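Local coordinates for protein Plm1 (Streptomyces sp. HK803, PDB 4HXY) that probably reduces a beta-keto group of the growing polyketide with NADPH, as the ketoreductase of the first module of phoslactomycin biosynthesis, at residues A108-E120 with I326-A340. Residues are numbered along the deposited sequence; the frame is centred on the assembly and turned at random.
Sequences AGVWGLGRVAGLE and IWGAAGQAGYAAGNA. With NDP (NADPH dihydro-nicotinamide-adenine-dinucleotide phosphate), chain C.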
# COMPACT_ATOMS: atom_id res chain seq x y z
N ALA A 108 3.94 -5.73 5.18
CA ALA A 108 2.72 -5.18 4.56
C ALA A 108 2.74 -5.29 3.03
O ALA A 108 1.70 -5.51 2.40
CB ALA A 108 2.49 -3.71 5.02
N GLY A 109 3.92 -5.15 2.43
CA GLY A 109 4.07 -5.30 0.98
C GLY A 109 3.68 -6.67 0.45
O GLY A 109 3.21 -6.80 -0.68
N VAL A 110 3.87 -7.69 1.28
CA VAL A 110 3.45 -9.05 0.95
C VAL A 110 1.95 -9.07 0.65
O VAL A 110 1.50 -9.73 -0.30
CB VAL A 110 3.73 -10.01 2.10
CG1 VAL A 110 3.21 -11.38 1.75
CG2 VAL A 110 5.27 -10.15 2.38
N TRP A 111 1.18 -8.37 1.48
CA TRP A 111 -0.28 -8.32 1.31
C TRP A 111 -0.68 -7.54 0.05
O TRP A 111 -1.62 -7.92 -0.66
CB TRP A 111 -0.94 -7.72 2.57
CG TRP A 111 -1.04 -8.73 3.64
CD1 TRP A 111 -0.01 -9.40 4.24
CD2 TRP A 111 -2.24 -9.25 4.21
NE1 TRP A 111 -0.49 -10.28 5.15
CE2 TRP A 111 -1.86 -10.20 5.18
CE3 TRP A 111 -3.60 -8.96 4.05
CZ2 TRP A 111 -2.77 -10.89 5.94
CZ3 TRP A 111 -4.50 -9.68 4.82
CH2 TRP A 111 -4.09 -10.59 5.77
N GLY A 112 0.04 -6.47 -0.25
CA GLY A 112 -0.23 -5.72 -1.48
C GLY A 112 -0.07 -6.61 -2.69
O GLY A 112 -0.93 -6.65 -3.56
N LEU A 113 1.03 -7.35 -2.74
CA LEU A 113 1.30 -8.24 -3.85
C LEU A 113 0.36 -9.45 -3.87
O LEU A 113 -0.12 -9.84 -4.93
CB LEU A 113 2.76 -8.71 -3.80
CG LEU A 113 3.19 -9.46 -5.05
CD1 LEU A 113 4.62 -9.00 -5.45
CD2 LEU A 113 3.09 -10.95 -4.85
N GLY A 114 0.09 -10.01 -2.70
CA GLY A 114 -0.75 -11.19 -2.58
C GLY A 114 -2.16 -10.97 -3.09
O GLY A 114 -2.73 -11.83 -3.75
N ARG A 115 -2.73 -9.80 -2.81
CA ARG A 115 -4.03 -9.46 -3.40
C ARG A 115 -4.02 -9.47 -4.93
O ARG A 115 -4.98 -9.92 -5.56
CB ARG A 115 -4.52 -8.10 -2.88
CG ARG A 115 -5.02 -8.15 -1.42
CD ARG A 115 -5.60 -6.81 -0.95
NE ARG A 115 -4.55 -5.85 -0.57
CZ ARG A 115 -4.05 -5.72 0.65
NH1 ARG A 115 -4.51 -6.43 1.67
NH2 ARG A 115 -3.10 -4.84 0.87
N VAL A 116 -2.95 -8.98 -5.53
CA VAL A 116 -2.78 -9.04 -6.97
C VAL A 116 -2.66 -10.50 -7.45
O VAL A 116 -3.23 -10.87 -8.48
CB VAL A 116 -1.60 -8.18 -7.42
CG1 VAL A 116 -1.40 -8.31 -8.92
CG2 VAL A 116 -1.85 -6.72 -7.03
N ALA A 117 -1.96 -11.34 -6.70
CA ALA A 117 -1.89 -12.78 -7.00
C ALA A 117 -3.28 -13.41 -7.06
O ALA A 117 -3.57 -14.22 -7.95
CB ALA A 117 -0.98 -13.50 -6.00
N GLY A 118 -4.16 -13.03 -6.13
CA GLY A 118 -5.54 -13.50 -6.13
C GLY A 118 -6.27 -13.14 -7.40
O GLY A 118 -7.10 -13.94 -7.91
N LEU A 119 -6.00 -11.96 -7.95
CA LEU A 119 -6.67 -11.50 -9.17
C LEU A 119 -6.05 -12.12 -10.45
O LEU A 119 -6.78 -12.40 -11.42
CB LEU A 119 -6.65 -9.97 -9.29
CG LEU A 119 -7.31 -9.23 -8.14
CD1 LEU A 119 -6.97 -7.73 -8.20
CD2 LEU A 119 -8.82 -9.46 -8.20
N GLU A 120 -4.74 -12.35 -10.45
CA GLU A 120 -4.06 -12.88 -11.63
C GLU A 120 -4.09 -14.40 -11.72
O GLU A 120 -4.01 -14.95 -12.82
CB GLU A 120 -2.59 -12.43 -11.68
CG GLU A 120 -2.45 -10.93 -11.86
CD GLU A 120 -1.02 -10.47 -12.07
OE1 GLU A 120 -0.09 -11.32 -12.12
OE2 GLU A 120 -0.85 -9.24 -12.20
N ILE A 326 -4.88 -1.31 -1.62
CA ILE A 326 -5.98 -1.60 -0.73
C ILE A 326 -6.69 -2.88 -1.18
O ILE A 326 -6.94 -3.79 -0.37
CB ILE A 326 -7.02 -0.44 -0.69
CG1 ILE A 326 -6.38 0.86 -0.18
CG2 ILE A 326 -8.25 -0.84 0.18
CD1 ILE A 326 -5.89 0.76 1.27
N TRP A 327 -7.03 -2.93 -2.47
CA TRP A 327 -7.71 -4.10 -3.01
C TRP A 327 -7.06 -4.80 -4.19
O TRP A 327 -7.44 -5.94 -4.49
CB TRP A 327 -9.17 -3.78 -3.31
CG TRP A 327 -9.47 -2.62 -4.23
CD1 TRP A 327 -9.21 -2.53 -5.56
CD2 TRP A 327 -10.19 -1.43 -3.87
NE1 TRP A 327 -9.68 -1.34 -6.05
CE2 TRP A 327 -10.31 -0.66 -5.04
CE3 TRP A 327 -10.73 -0.95 -2.68
CZ2 TRP A 327 -10.98 0.56 -5.05
CZ3 TRP A 327 -11.39 0.26 -2.69
CH2 TRP A 327 -11.50 1.01 -3.87
N GLY A 328 -6.10 -4.15 -4.84
CA GLY A 328 -5.34 -4.76 -5.93
C GLY A 328 -5.92 -4.52 -7.30
O GLY A 328 -7.11 -4.22 -7.46
N ALA A 329 -5.07 -4.71 -8.32
CA ALA A 329 -5.48 -4.67 -9.73
C ALA A 329 -4.50 -5.56 -10.48
O ALA A 329 -3.34 -5.61 -10.17
CB ALA A 329 -5.48 -3.23 -10.32
N ALA A 330 -5.00 -6.31 -11.46
CA ALA A 330 -4.11 -7.09 -12.32
C ALA A 330 -3.04 -6.21 -12.95
O ALA A 330 -3.30 -5.07 -13.36
CB ALA A 330 -4.94 -7.81 -13.43
N GLY A 331 -1.82 -6.74 -13.03
CA GLY A 331 -0.70 -6.02 -13.61
C GLY A 331 0.01 -5.08 -12.67
O GLY A 331 1.04 -4.50 -13.03
N GLN A 332 -0.50 -4.95 -11.44
CA GLN A 332 0.02 -3.97 -10.48
C GLN A 332 0.73 -4.54 -9.23
O GLN A 332 0.82 -3.87 -8.20
CB GLN A 332 -1.12 -3.04 -10.08
CG GLN A 332 -1.66 -2.28 -11.25
CD GLN A 332 -2.37 -1.01 -10.89
OE1 GLN A 332 -2.97 -0.90 -9.82
NE2 GLN A 332 -2.29 -0.03 -11.77
N ALA A 333 1.29 -5.75 -9.33
CA ALA A 333 1.96 -6.36 -8.18
C ALA A 333 2.93 -5.43 -7.43
O ALA A 333 2.82 -5.28 -6.21
CB ALA A 333 2.68 -7.65 -8.60
N GLY A 334 3.87 -4.82 -8.15
CA GLY A 334 4.85 -3.94 -7.53
C GLY A 334 4.26 -2.62 -7.05
O GLY A 334 4.64 -2.09 -6.01
N TYR A 335 3.32 -2.09 -7.83
CA TYR A 335 2.65 -0.84 -7.48
C TYR A 335 1.83 -1.07 -6.21
O TYR A 335 1.91 -0.32 -5.24
CB TYR A 335 1.77 -0.41 -8.62
CG TYR A 335 1.15 0.95 -8.47
CD1 TYR A 335 1.92 2.08 -8.28
CD2 TYR A 335 -0.23 1.11 -8.57
CE1 TYR A 335 1.35 3.34 -8.16
CE2 TYR A 335 -0.81 2.34 -8.44
CZ TYR A 335 -0.01 3.46 -8.26
OH TYR A 335 -0.61 4.68 -8.15
N ALA A 336 1.06 -2.14 -6.21
CA ALA A 336 0.24 -2.50 -5.05
C ALA A 336 1.10 -2.73 -3.81
O ALA A 336 0.77 -2.29 -2.72
CB ALA A 336 -0.61 -3.77 -5.36
N ALA A 337 2.20 -3.45 -3.98
CA ALA A 337 3.07 -3.75 -2.85
C ALA A 337 3.60 -2.45 -2.23
O ALA A 337 3.57 -2.27 -1.01
CB ALA A 337 4.22 -4.63 -3.29
N GLY A 338 4.06 -1.55 -3.08
CA GLY A 338 4.64 -0.30 -2.60
C GLY A 338 3.63 0.54 -1.86
O GLY A 338 3.94 1.16 -0.84
N ASN A 339 2.41 0.58 -2.38
CA ASN A 339 1.37 1.36 -1.75
C ASN A 339 0.96 0.77 -0.40
O ASN A 339 0.74 1.51 0.56
CB ASN A 339 0.20 1.56 -2.71
CG ASN A 339 0.50 2.58 -3.78
OD1 ASN A 339 0.71 3.74 -3.48
ND2 ASN A 339 0.50 2.15 -5.05
N ALA A 340 0.91 -0.55 -0.31
CA ALA A 340 0.61 -1.21 0.96
C ALA A 340 1.70 -0.88 1.98
O ALA A 340 1.43 -0.72 3.18
CB ALA A 340 0.48 -2.74 0.77
PA NDP C . 3.58 11.40 -12.15
O1A NDP C . 3.08 12.59 -12.91
O2A NDP C . 4.35 10.35 -12.90
O5B NDP C . 4.49 11.91 -10.94
C5B NDP C . 5.43 11.04 -10.34
C4B NDP C . 6.62 11.85 -9.92
O4B NDP C . 7.56 11.03 -9.26
C3B NDP C . 7.36 12.46 -11.08
O3B NDP C . 7.57 13.86 -10.77
C2B NDP C . 8.68 11.73 -11.15
O2B NDP C . 9.59 12.67 -11.67
C1B NDP C . 8.86 11.38 -9.67
N9A NDP C . 9.82 10.32 -9.37
C8A NDP C . 9.81 9.01 -9.81
N7A NDP C . 10.89 8.38 -9.30
C5A NDP C . 11.58 9.27 -8.52
C6A NDP C . 12.74 9.18 -7.75
N6A NDP C . 13.47 8.08 -7.63
N1A NDP C . 13.17 10.31 -7.09
C2A NDP C . 12.44 11.50 -7.15
N3A NDP C . 11.30 11.60 -7.91
C4A NDP C . 10.89 10.49 -8.57
O3 NDP C . 2.38 10.63 -11.40
PN NDP C . 1.16 11.26 -10.62
O1N NDP C . -0.07 10.72 -11.25
O2N NDP C . 1.26 12.71 -10.39
O5D NDP C . 1.19 10.47 -9.23
C5D NDP C . 2.01 10.88 -8.16
C4D NDP C . 1.77 9.95 -6.99
O4D NDP C . 0.38 9.79 -6.75
C3D NDP C . 2.32 8.56 -7.24
O3D NDP C . 3.04 8.14 -6.12
C2D NDP C . 1.09 7.69 -7.42
O2D NDP C . 1.31 6.35 -7.04
C1D NDP C . 0.05 8.42 -6.61
N1N NDP C . -1.31 8.20 -7.12
C2N NDP C . -1.71 8.76 -8.30
C3N NDP C . -2.93 8.44 -8.89
C7N NDP C . -3.40 9.10 -10.13
O7N NDP C . -4.71 8.86 -10.48
N7N NDP C . -2.65 9.86 -10.92
C4N NDP C . -3.95 7.72 -8.05
C5N NDP C . -3.41 7.16 -6.78
C6N NDP C . -2.14 7.43 -6.35
P2B NDP C . 11.04 12.27 -12.24
O1X NDP C . 11.57 13.54 -12.85
O2X NDP C . 10.92 11.15 -13.29
O3X NDP C . 11.89 11.76 -11.15
O HOH W 1 1.22 -7.84 -11.41
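Gly112 meets Ala337 almost backbone to backbone, their CA atoms 4.1 Å apart. The axes of helix 108-120 and helix 333-340 approach to 6.9 Å and run roughly antiparallel, at 146°. Small residues permit this. Gly112 has no side chain, and its CA lies 3.8 Å from Ala340 CB. The alanine methyls rest on carbonyl oxygens of the other helix: Ala340 CB on Ala108 O, Ala337 CB on Gly109 O, Ala336 CB on Gly112 O. Leu113 lays CD1 against the methyl of Ala333. Val116 straddles the start of helix 333-340. Its CG1 lies 3.7 Å from Ala333 N, while CG2 packs on Ala336 CB at 3.6 Å. Arg115, bent at chi3 (-80°), lays one guanidinium face over Ile326 O, too poorly angled for a hydrogen bond.

Residues 333-340 open helix 333-351 of the Rossmann-type ketoreductase fold, and their far side faces the cofactor. There Tyr335 OH hydrogen-bonds NADPH O2D at 2.8 Å. Helix 108-120 lies on the side away from NADPH and also packs on helix 67-77.

Toward Glu120 the contact becomes looser and more polar. Leu119 and Glu120 are partly exposed, and Ala330 is exposed at the turn from Ala329 to Gln332. Leu119 CD1 sits against the Gly328-Ala329 peptide, 3.5 Å from Gly328 C. The extended Glu120 chain carries OE2 to Gly331 N (2.8 Å, 161°), which meets it on the anti side. OE2 also accepts a bond from a water, which in turn accepts one from Ala333 N. Glu120 OE1 is held separately by Ile285 N.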